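Local coordinates for uncharacterized protein BF1531 (Bacteroides fragilis, PDB 3SLR) that is of unknown function but binds magnesium in a phosphatase-like domain and may act as a hydrolase on ester bonds, at residues 259-269 with 295-303; 116-127 with 165-174. All coordinates share one frame; numbering follows the deposited sequence.

Contact 1. Residues 259-269 with 295-303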
loop_
_atom_site.group_PDB
_atom_site.type_symbol
_atom_site.label_atom_id
_atom_site.label_comp_id
_atom_site.label_asym_id
_atom_site.label_seq_id
_atom_site.Cartn_x
_atom_site.Cartn_y
_atom_site.Cartn_z
ATOM N N THR A 259 9.532 -19.583 6.355
ATOM C CA THR A 259 10.110 -18.867 7.492
ATOM C C THR A 259 9.963 -17.353 7.308
ATOM O O THR A 259 9.534 -16.645 8.225
ATOM C CB THR A 259 11.617 -19.208 7.672
ATOM O OG1 THR A 259 11.732 -20.519 8.221
ATOM C CG2 THR A 259 12.293 -18.224 8.622
ATOM N N GLU A 260 10.338 -16.864 6.131
ATOM C CA GLU A 260 10.287 -15.427 5.859
ATOM C C GLU A 260 8.851 -14.905 5.789
ATOM O O GLU A 260 8.576 -13.776 6.184
ATOM C CB GLU A 260 11.100 -15.085 4.607
ATOM C CG GLU A 260 12.577 -15.448 4.798
ATOM C CD GLU A 260 13.449 -15.201 3.584
ATOM O OE1 GLU A 260 12.919 -14.874 2.503
ATOM O OE2 GLU A 260 14.684 -15.360 3.723
ATOM N N PHE A 261 7.943 -15.733 5.282
ATOM C CA PHE A 261 6.518 -15.414 5.297
ATOM C C PHE A 261 5.963 -15.352 6.721
ATOM O O PHE A 261 5.189 -14.446 7.052
ATOM C CB PHE A 261 5.728 -16.420 4.444
ATOM C CG PHE A 261 4.229 -16.214 4.492
ATOM C CD1 PHE A 261 3.674 -14.981 4.180
ATOM C CD2 PHE A 261 3.385 -17.254 4.825
ATOM C CE1 PHE A 261 2.303 -14.792 4.217
ATOM C CE2 PHE A 261 2.008 -17.071 4.874
ATOM C CZ PHE A 261 1.469 -15.838 4.566
ATOM N N GLN A 262 6.347 -16.305 7.569
ATOM C CA GLN A 262 5.925 -16.264 8.975
ATOM C C GLN A 262 6.477 -15.027 9.674
ATOM O O GLN A 262 5.830 -14.474 10.549
ATOM C CB GLN A 262 6.371 -17.512 9.735
ATOM C CG GLN A 262 5.550 -18.742 9.433
ATOM C CD GLN A 262 5.860 -19.882 10.381
ATOM O OE1 GLN A 262 6.214 -19.664 11.547
ATOM N NE2 GLN A 262 5.711 -21.103 9.891
ATOM N N GLU A 263 7.674 -14.587 9.281
ATOM C CA GLU A 263 8.251 -13.375 9.867
ATOM C C GLU A 263 7.430 -12.120 9.530
ATOM O O GLU A 263 7.341 -11.193 10.330
ATOM C CB GLU A 263 9.712 -13.212 9.423
ATOM C CG GLU A 263 10.610 -14.269 10.040
ATOM C CD GLU A 263 11.991 -14.340 9.406
ATOM O OE1 GLU A 263 12.207 -13.717 8.339
ATOM O OE2 GLU A 263 12.856 -15.047 9.975
ATOM N N TRP A 264 6.859 -12.095 8.332
ATOM C CA TRP A 264 5.958 -11.023 7.925
ATOM C C TRP A 264 4.694 -11.058 8.796
ATOM O O TRP A 264 4.223 -10.026 9.268
ATOM C CB TRP A 264 5.606 -11.201 6.443
ATOM C CG TRP A 264 4.723 -10.128 5.844
ATOM C CD1 TRP A 264 5.104 -8.872 5.461
ATOM C CD2 TRP A 264 3.331 -10.237 5.532
ATOM N NE1 TRP A 264 4.029 -8.190 4.944
ATOM C CE2 TRP A 264 2.929 -9.002 4.975
ATOM C CE3 TRP A 264 2.381 -11.255 5.677
ATOM C CZ2 TRP A 264 1.624 -8.761 4.553
ATOM C CZ3 TRP A 264 1.080 -11.010 5.256
ATOM C CH2 TRP A 264 0.713 -9.771 4.705
ATOM N N VAL A 265 4.159 -12.252 9.014
ATOM C CA VAL A 265 2.956 -12.394 9.841
ATOM C C VAL A 265 3.254 -11.917 11.262
ATOM O O VAL A 265 2.443 -11.224 11.888
ATOM C CB VAL A 265 2.440 -13.829 9.828
ATOM C CG1 VAL A 265 1.258 -14.004 10.815
ATOM C CG2 VAL A 265 2.023 -14.212 8.404
ATOM N N LYS A 266 4.429 -12.282 11.754
ATOM C CA LYS A 266 4.876 -11.869 13.077
ATOM C C LYS A 266 4.891 -10.348 13.212
ATOM O O LYS A 266 4.499 -9.811 14.249
ATOM C CB LYS A 266 6.274 -12.439 13.353
ATOM C CG LYS A 266 6.852 -12.038 14.707
ATOM C CD LYS A 266 8.208 -12.717 14.936
ATOM C CE LYS A 266 8.605 -12.693 16.406
ATOM N NZ LYS A 266 9.597 -11.626 16.694
ATOM N N LYS A 267 5.359 -9.650 12.177
ATOM C CA LYS A 267 5.328 -8.185 12.207
ATOM C C LYS A 267 3.895 -7.635 12.300
ATOM O O LYS A 267 3.645 -6.665 13.011
ATOM C CB LYS A 267 6.063 -7.578 11.009
ATOM C CG LYS A 267 7.585 -7.671 11.115
ATOM C CD LYS A 267 8.267 -6.964 9.933
ATOM C CE LYS A 267 8.089 -7.734 8.623
ATOM N NZ LYS A 267 8.868 -7.080 7.497
ATOM N N LEU A 268 2.967 -8.243 11.569
ATOM C CA LEU A 268 1.559 -7.851 11.659
ATOM C C LEU A 268 1.035 -8.027 13.088
ATOM O O LEU A 268 0.425 -7.119 13.654
ATOM C CB LEU A 268 0.699 -8.665 10.681
ATOM C CG LEU A 268 0.981 -8.383 9.210
ATOM C CD1 LEU A 268 0.233 -9.395 8.333
ATOM C CD2 LEU A 268 0.617 -6.933 8.834
ATOM N N LYS A 269 1.285 -9.192 13.669
ATOM C CA LYS A 269 0.823 -9.457 15.023
ATOM C C LYS A 269 1.417 -8.397 15.953
ATOM O O LYS A 269 0.719 -7.816 16.789
ATOM C CB LYS A 269 1.249 -10.868 15.455
ATOM C CG LYS A 269 0.709 -11.335 16.808
ATOM C CD LYS A 269 1.559 -10.823 17.968
ATOM C CE LYS A 269 0.952 -11.200 19.327
ATOM N NZ LYS A 269 -0.444 -10.708 19.456
ATOM N N GLU A 295 11.577 -24.624 14.855
ATOM C CA GLU A 295 11.788 -23.757 13.701
ATOM C C GLU A 295 10.595 -22.869 13.401
ATOM O O GLU A 295 10.686 -21.991 12.561
ATOM C CB GLU A 295 12.159 -24.547 12.440
ATOM C CG GLU A 295 13.642 -24.867 12.315
ATOM C CD GLU A 295 14.537 -23.640 12.451
ATOM O OE1 GLU A 295 14.541 -22.781 11.542
ATOM O OE2 GLU A 295 15.234 -23.529 13.479
HETATM N N MSE A 296 9.475 -23.097 14.080
HETATM C CA MSE A 296 8.323 -22.218 13.905
HETATM C C MSE A 296 8.662 -20.799 14.371
HETATM O O MSE A 296 9.218 -20.600 15.454
HETATM C CB MSE A 296 7.107 -22.749 14.679
HETATM C CG MSE A 296 6.523 -24.041 14.118
HETATM SE SE MSE A 296 5.570 -23.788 12.439
HETATM C CE MSE A 296 4.015 -22.780 13.098
ATOM N N VAL A 297 8.335 -19.812 13.545
ATOM C CA VAL A 297 8.443 -18.415 13.959
ATOM C C VAL A 297 7.204 -18.028 14.756
ATOM O O VAL A 297 7.299 -17.465 15.849
ATOM C CB VAL A 297 8.626 -17.477 12.742
ATOM C CG1 VAL A 297 8.638 -16.016 13.175
ATOM C CG2 VAL A 297 9.926 -17.811 12.026
ATOM N N LEU A 298 6.038 -18.346 14.208
ATOM C CA LEU A 298 4.776 -18.138 14.915
ATOM C C LEU A 298 4.614 -19.157 16.041
ATOM O O LEU A 298 4.902 -20.338 15.857
ATOM C CB LEU A 298 3.606 -18.240 13.933
ATOM C CG LEU A 298 3.640 -17.187 12.820
ATOM C CD1 LEU A 298 2.486 -17.366 11.843
ATOM C CD2 LEU A 298 3.613 -15.802 13.439
ATOM N N LYS A 299 4.172 -18.693 17.208
ATOM C CA LYS A 299 3.875 -19.574 18.339
ATOM C C LYS A 299 2.384 -19.473 18.664
ATOM O O LYS A 299 1.693 -18.583 18.166
ATOM C CB LYS A 299 4.693 -19.162 19.562
ATOM C CG LYS A 299 6.191 -19.059 19.317
ATOM C CD LYS A 299 6.794 -20.364 18.838
ATOM C CE LYS A 299 8.300 -20.200 18.634
ATOM N NZ LYS A 299 8.981 -21.449 18.223
ATOM N N LEU A 300 1.883 -20.380 19.497
ATOM C CA LEU A 300 0.466 -20.349 19.835
ATOM C C LEU A 300 0.036 -19.010 20.412
ATOM O O LEU A 300 -1.087 -18.584 20.184
ATOM C CB LEU A 300 0.078 -21.482 20.788
ATOM C CG LEU A 300 -0.015 -22.865 20.141
ATOM C CD1 LEU A 300 -0.618 -23.890 21.104
ATOM C CD2 LEU A 300 -0.837 -22.788 18.871
ATOM N N ASP A 301 0.913 -18.337 21.151
ATOM C CA ASP A 301 0.510 -17.075 21.781
ATOM C C ASP A 301 0.416 -15.919 20.790
ATOM O O ASP A 301 0.037 -14.805 21.154
ATOM C CB ASP A 301 1.418 -16.706 22.956
ATOM C CG ASP A 301 2.858 -16.485 22.543
ATOM O OD1 ASP A 301 3.113 -16.219 21.347
ATOM O OD2 ASP A 301 3.741 -16.569 23.425
ATOM N N ASP A 302 0.766 -16.182 19.536
ATOM C CA ASP A 302 0.591 -15.184 18.484
ATOM C C ASP A 302 -0.788 -15.321 17.849
ATOM O O ASP A 302 -1.219 -14.453 17.097
ATOM C CB ASP A 302 1.665 -15.337 17.407
ATOM C CG ASP A 302 3.049 -14.995 17.911
ATOM O OD1 ASP A 302 3.183 -14.023 18.685
ATOM O OD2 ASP A 302 4.006 -15.711 17.541
ATOM N N ILE A 303 -1.477 -16.417 18.152
ATOM C CA ILE A 303 -2.745 -16.711 17.498
ATOM C C ILE A 303 -3.922 -16.445 18.440
ATOM O O ILE A 303 -4.083 -17.123 19.459
ATOM C CB ILE A 303 -2.793 -18.174 17.010
ATOM C CG1 ILE A 303 -1.536 -18.538 16.201
ATOM C CG2 ILE A 303 -4.052 -18.418 16.209
ATOM C CD1 ILE A 303 -1.415 -17.810 14.881
HETATM O O HOH W 1 12.275 -20.580 10.952
#
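The flat carboxamide of Gln-262 carries this contact, and residues 296-298 meet it through both of its polar atoms. OE1 accepts two backbone N-H groups, one from Val-297 N to Gln-262 OE1 at 2.9 Å and one from Leu-298 N to Gln-262 OE1 at 3.0 Å. The Leu-298 bond is nearly straight (172° at the hydrogen). The Val-297 bond is more bent (135°), and both donors are tilted from the carbonyl plane. On the other branch, Gln-262 NE2 lies 3.7 Å from SE of Met-296, modelled as selenomethionine. NE2 itself bonds to the carbonyl of Ile-233. The amide is thus gripped from both branches, which fixes its rotation. The rings of Phe-261 and Trp-264 lie on another side of the helix, against helix 363-368. Val-265 CG2 sits over one face of the Phe-261 ring, and Leu-268 CD1 over one face of Trp-264.

The domain is consistent with the HAD type, a parallel sheet flanked by helices. Here helix 255-270, which leads into strand 274-280, packs on the loop that leads into strand 305-309.

Apolar contacts flank Gln-262. Leu-298 CD1 meets Val-265 CG1 at 3.7 Å, and the two side chains cross at about a right angle. Val-297 CG1 lies 3.8 Å from Lys-266 CD, again with the side chains roughly perpendicular. A water accepts from Thr-259 OG1 and donates to Glu-295 O. Farther along, Lys-269 bends at chi2 (-83°), which brings CE to 3.7 Å from Asp-302 OD1. Lys-269 NZ is 5.0 Å from Asp-302 OD1, near but not in a salt bridge. Asp-302 OD2 instead takes the backbone N of Lys-299 at 3.0 Å.

Contact 2. Residues 116-127 with 165-174; sequences CEQGIGRVIYYN and YPNFFICNLA
Cys-116 CB lies over one face of the Tyr-165 ring in a CH-pi contact, 3.6 Å from the ring centroid. Its SG also sits over that face and meets Phe-168 CD1 obliquely at 3.4 Å. The Tyr-165 hydroxyl donates to the carboxylate of Glu-117, with OH to OE2 at 2.8 Å, and also bonds to Arg-113. Phe-168 then reaches Val-123 CG1 and Tyr-125 CB. At the far end, chi1 of 63° sets Asn-127 CG between backbone N and carbonyl carbon and turns the amide to the start of helix 173-180. There OD1 of Asn-127 accepts Ala-174 N at 2.9 Å. ND2 of Asn-127 gives a hydrogen bond to Asn-172 OD1 at 3.0 Å. Asn-172, the N-cap, also takes Gly-175 N with this oxygen.

Strands 122-126 and 168-171 hold these groups in place. They run parallel, bonded from Val-123 N on Asn-167 O (2.9 Å) to Asn-127 N on Cys-171 O (3.3 Å). Helix 147-164 links them in a beta-alpha-beta crossover. The sheet has strand order 2-1-3-4-5, as in the SGNH hydrolase fold. Val-123, Tyr-125, Phe-168 and Ile-170 share one face, where helices 104-118 and 147-164 pack. Ile-124, Tyr-126 and Phe-169 face helix 203-217. Strand 168-171 is outermost, and strand 79-83 flanks strand 122-126 on its other side.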
loop_
_atom_site.group_PDB
_atom_site.type_symbol
_atom_site.label_atom_id
_atom_site.label_comp_id
_atom_site.label_asym_id
_atom_site.label_seq_id
_atom_site.Cartn_x
_atom_site.Cartn_y
_atom_site.Cartn_z
ATOM N N CYS A 116 1.510 22.250 5.111
ATOM C CA CYS A 116 1.000 21.657 6.351
ATOM C C CYS A 116 0.428 22.694 7.315
ATOM O O CYS A 116 -0.580 22.439 7.980
ATOM C CB CYS A 116 2.092 20.849 7.056
ATOM S SG CYS A 116 2.530 19.318 6.209
ATOM N N GLU A 117 1.079 23.855 7.393
ATOM C CA GLU A 117 0.711 24.894 8.358
ATOM C C GLU A 117 -0.633 25.537 8.022
ATOM O O GLU A 117 -1.288 26.116 8.891
ATOM C CB GLU A 117 1.799 25.975 8.443
ATOM C CG GLU A 117 3.124 25.529 9.054
ATOM C CD GLU A 117 3.110 25.472 10.581
ATOM O OE1 GLU A 117 2.256 26.135 11.207
ATOM O OE2 GLU A 117 3.962 24.761 11.155
ATOM N N GLN A 118 -1.050 25.432 6.765
ATOM C CA GLN A 118 -2.313 26.028 6.341
ATOM C C GLN A 118 -3.513 25.430 7.072
ATOM O O GLN A 118 -4.478 26.134 7.375
ATOM C CB GLN A 118 -2.492 25.911 4.828
ATOM C CG GLN A 118 -1.417 26.652 4.039
ATOM C CD GLN A 118 -1.015 27.969 4.684
ATOM O OE1 GLN A 118 -1.819 28.897 4.779
ATOM N NE2 GLN A 118 0.241 28.057 5.130
ATOM N N GLY A 119 -3.446 24.133 7.351
ATOM C CA GLY A 119 -4.503 23.446 8.074
ATOM C C GLY A 119 -5.747 23.184 7.243
ATOM O O GLY A 119 -6.870 23.397 7.712
ATOM N N ILE A 120 -5.550 22.696 6.019
ATOM C CA ILE A 120 -6.651 22.519 5.070
ATOM C C ILE A 120 -6.986 21.045 4.774
ATOM O O ILE A 120 -6.491 20.472 3.810
ATOM C CB ILE A 120 -6.314 23.237 3.750
ATOM C CG1 ILE A 120 -7.524 23.244 2.805
ATOM C CG2 ILE A 120 -5.034 22.653 3.133
ATOM C CD1 ILE A 120 -8.558 24.252 3.195
ATOM N N GLY A 121 -7.848 20.439 5.587
ATOM C CA GLY A 121 -8.160 19.029 5.426
ATOM C C GLY A 121 -6.903 18.194 5.618
ATOM O O GLY A 121 -5.934 18.657 6.219
ATOM N N ARG A 122 -6.922 16.964 5.116
ATOM C CA ARG A 122 -5.748 16.096 5.178
ATOM C C ARG A 122 -4.973 16.173 3.873
ATOM O O ARG A 122 -5.558 16.315 2.799
ATOM C CB ARG A 122 -6.150 14.652 5.464
ATOM C CG ARG A 122 -6.442 14.357 6.927
ATOM C CD ARG A 122 -7.924 14.380 7.214
ATOM N NE ARG A 122 -8.210 13.881 8.557
ATOM C CZ ARG A 122 -9.423 13.565 8.995
ATOM N NH1 ARG A 122 -10.475 13.687 8.196
ATOM N NH2 ARG A 122 -9.580 13.116 10.233
ATOM N N VAL A 123 -3.652 16.098 3.967
ATOM C CA VAL A 123 -2.801 16.143 2.791
ATOM C C VAL A 123 -2.235 14.761 2.533
ATOM O O VAL A 123 -1.798 14.096 3.457
ATOM C CB VAL A 123 -1.639 17.142 2.984
ATOM C CG1 VAL A 123 -0.605 17.016 1.857
ATOM C CG2 VAL A 123 -2.192 18.552 3.066
ATOM N N ILE A 124 -2.304 14.316 1.283
ATOM C CA ILE A 124 -1.618 13.100 0.868
ATOM C C ILE A 124 -0.544 13.496 -0.147
ATOM O O ILE A 124 -0.835 14.125 -1.169
ATOM C CB ILE A 124 -2.590 12.082 0.258
ATOM C CG1 ILE A 124 -3.657 11.692 1.286
ATOM C CG2 ILE A 124 -1.823 10.848 -0.196
ATOM C CD1 ILE A 124 -4.798 10.902 0.695
ATOM N N TYR A 125 0.697 13.127 0.144
ATOM C CA TYR A 125 1.836 13.655 -0.592
ATOM C C TYR A 125 2.688 12.498 -1.094
ATOM O O TYR A 125 3.188 11.705 -0.291
ATOM C CB TYR A 125 2.659 14.573 0.327
ATOM C CG TYR A 125 3.725 15.385 -0.393
ATOM C CD1 TYR A 125 4.970 14.850 -0.654
ATOM C CD2 TYR A 125 3.478 16.693 -0.799
ATOM C CE1 TYR A 125 5.947 15.583 -1.318
ATOM C CE2 TYR A 125 4.445 17.441 -1.460
ATOM C CZ TYR A 125 5.675 16.875 -1.720
ATOM O OH TYR A 125 6.635 17.602 -2.367
ATOM N N TYR A 126 2.826 12.373 -2.418
ATOM C CA TYR A 126 3.681 11.327 -2.988
ATOM C C TYR A 126 5.143 11.661 -2.747
ATOM O O TYR A 126 5.584 12.748 -3.094
ATOM C CB TYR A 126 3.446 11.167 -4.501
ATOM C CG TYR A 126 2.026 10.796 -4.859
ATOM C CD1 TYR A 126 1.190 11.705 -5.489
ATOM C CD2 TYR A 126 1.512 9.533 -4.546
ATOM C CE1 TYR A 126 -0.118 11.369 -5.812
ATOM C CE2 TYR A 126 0.199 9.198 -4.862
ATOM C CZ TYR A 126 -0.607 10.118 -5.496
ATOM O OH TYR A 126 -1.921 9.791 -5.810
ATOM N N ASN A 127 5.895 10.742 -2.147
ATOM C CA ASN A 127 7.329 10.949 -2.024
ATOM C C ASN A 127 8.027 10.615 -3.338
ATOM O O ASN A 127 7.364 10.399 -4.362
ATOM C CB ASN A 127 7.937 10.202 -0.816
ATOM C CG ASN A 127 7.813 8.693 -0.918
ATOM O OD1 ASN A 127 7.271 8.156 -1.899
ATOM N ND2 ASN A 127 8.325 7.988 0.103
ATOM N N TYR A 165 3.276 16.313 11.774
ATOM C CA TYR A 165 1.969 16.846 11.377
ATOM C C TYR A 165 0.972 15.721 11.144
ATOM O O TYR A 165 1.038 15.026 10.126
ATOM C CB TYR A 165 2.080 17.673 10.093
ATOM C CG TYR A 165 2.932 18.926 10.180
ATOM C CD1 TYR A 165 2.368 20.150 10.511
ATOM C CD2 TYR A 165 4.291 18.891 9.891
ATOM C CE1 TYR A 165 3.139 21.302 10.574
ATOM C CE2 TYR A 165 5.067 20.033 9.949
ATOM C CZ TYR A 165 4.488 21.237 10.291
ATOM O OH TYR A 165 5.262 22.381 10.342
ATOM N N PRO A 166 0.035 15.540 12.083
ATOM C CA PRO A 166 -0.945 14.452 12.011
ATOM C C PRO A 166 -1.800 14.508 10.755
ATOM O O PRO A 166 -2.369 13.491 10.347
ATOM C CB PRO A 166 -1.821 14.692 13.248
ATOM C CG PRO A 166 -0.924 15.420 14.200
ATOM C CD PRO A 166 -0.103 16.326 13.320
ATOM N N ASN A 167 -1.853 15.698 10.160
ATOM C CA ASN A 167 -2.667 15.984 8.995
ATOM C C ASN A 167 -1.989 15.586 7.684
ATOM O O ASN A 167 -2.640 15.491 6.642
ATOM C CB ASN A 167 -3.030 17.478 8.986
ATOM C CG ASN A 167 -1.853 18.381 9.377
ATOM O OD1 ASN A 167 -1.343 18.328 10.512
ATOM N ND2 ASN A 167 -1.433 19.233 8.442
ATOM N N PHE A 168 -0.687 15.324 7.757
ATOM C CA PHE A 168 0.149 15.084 6.578
ATOM C C PHE A 168 0.469 13.606 6.410
ATOM O O PHE A 168 1.126 13.011 7.258
ATOM C CB PHE A 168 1.448 15.880 6.696
ATOM C CG PHE A 168 2.361 15.763 5.502
ATOM C CD1 PHE A 168 2.107 16.478 4.347
ATOM C CD2 PHE A 168 3.489 14.958 5.550
ATOM C CE1 PHE A 168 2.956 16.385 3.252
ATOM C CE2 PHE A 168 4.350 14.868 4.464
ATOM C CZ PHE A 168 4.085 15.581 3.317
ATOM N N PHE A 169 -0.001 13.018 5.314
ATOM C CA PHE A 169 0.280 11.622 5.008
ATOM C C PHE A 169 1.111 11.487 3.743
ATOM O O PHE A 169 0.823 12.112 2.716
ATOM C CB PHE A 169 -1.023 10.855 4.812
ATOM C CG PHE A 169 -1.876 10.809 6.036
ATOM C CD1 PHE A 169 -2.662 11.900 6.389
ATOM C CD2 PHE A 169 -1.914 9.674 6.827
ATOM C CE1 PHE A 169 -3.451 11.857 7.527
ATOM C CE2 PHE A 169 -2.708 9.629 7.961
ATOM C CZ PHE A 169 -3.471 10.723 8.307
ATOM N N ILE A 170 2.139 10.651 3.812
ATOM C CA ILE A 170 2.889 10.299 2.626
ATOM C C ILE A 170 2.220 9.102 1.951
ATOM O O ILE A 170 1.697 8.204 2.630
ATOM C CB ILE A 170 4.341 9.946 3.011
ATOM C CG1 ILE A 170 5.066 11.226 3.452
ATOM C CG2 ILE A 170 5.049 9.286 1.842
ATOM C CD1 ILE A 170 6.300 11.015 4.316
ATOM N N CYS A 171 2.192 9.114 0.625
ATOM C CA CYS A 171 1.948 7.892 -0.133
ATOM C C CYS A 171 3.310 7.451 -0.682
ATOM O O CYS A 171 3.977 8.216 -1.384
ATOM C CB CYS A 171 0.963 8.135 -1.256
ATOM S SG CYS A 171 0.571 6.659 -2.234
ATOM N N ASN A 172 3.715 6.226 -0.350
ATOM C CA ASN A 172 5.101 5.783 -0.554
ATOM C C ASN A 172 5.394 5.362 -1.995
ATOM O O ASN A 172 5.743 4.209 -2.263
ATOM C CB ASN A 172 5.427 4.645 0.420
ATOM C CG ASN A 172 6.919 4.346 0.501
ATOM O OD1 ASN A 172 7.748 5.082 -0.031
ATOM N ND2 ASN A 172 7.264 3.264 1.184
ATOM N N LEU A 173 5.260 6.313 -2.912
ATOM C CA LEU A 173 5.567 6.089 -4.325
ATOM C C LEU A 173 6.979 5.533 -4.501
ATOM O O LEU A 173 7.223 4.691 -5.372
ATOM C CB LEU A 173 5.385 7.402 -5.105
ATOM C CG LEU A 173 5.648 7.358 -6.607
ATOM C CD1 LEU A 173 4.803 6.283 -7.266
ATOM C CD2 LEU A 173 5.366 8.733 -7.220
ATOM N N ALA A 174 7.903 5.975 -3.653
ATOM C CA ALA A 174 9.289 5.513 -3.732
ATOM C C ALA A 174 9.395 4.006 -3.490
ATOM O O ALA A 174 10.048 3.291 -4.255
ATOM C CB ALA A 174 10.179 6.283 -2.745
#

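Overall arrangement
The two contacts lie in different domains of this N-terminal part of the protein and follow one another along the chain. Contact 2 belongs to the five-stranded sheet of the FkbH-type N-terminal domain. Contact 1 belongs to the phosphatase-like domain, whose four-stranded sheet carries the magnesium site. Their centres are 32 Å apart and their nearest atoms about 12 Å apart, and they do not meet. In contact 1, the Met-296 side chain is about 12 Å from a bound magnesium ion and about 10 Å from the side chain of Asp-230, a metal ligand. Contact 2 lies away from the magnesium ligands of this structure, Asp-228, Asp-230 and Asp-336.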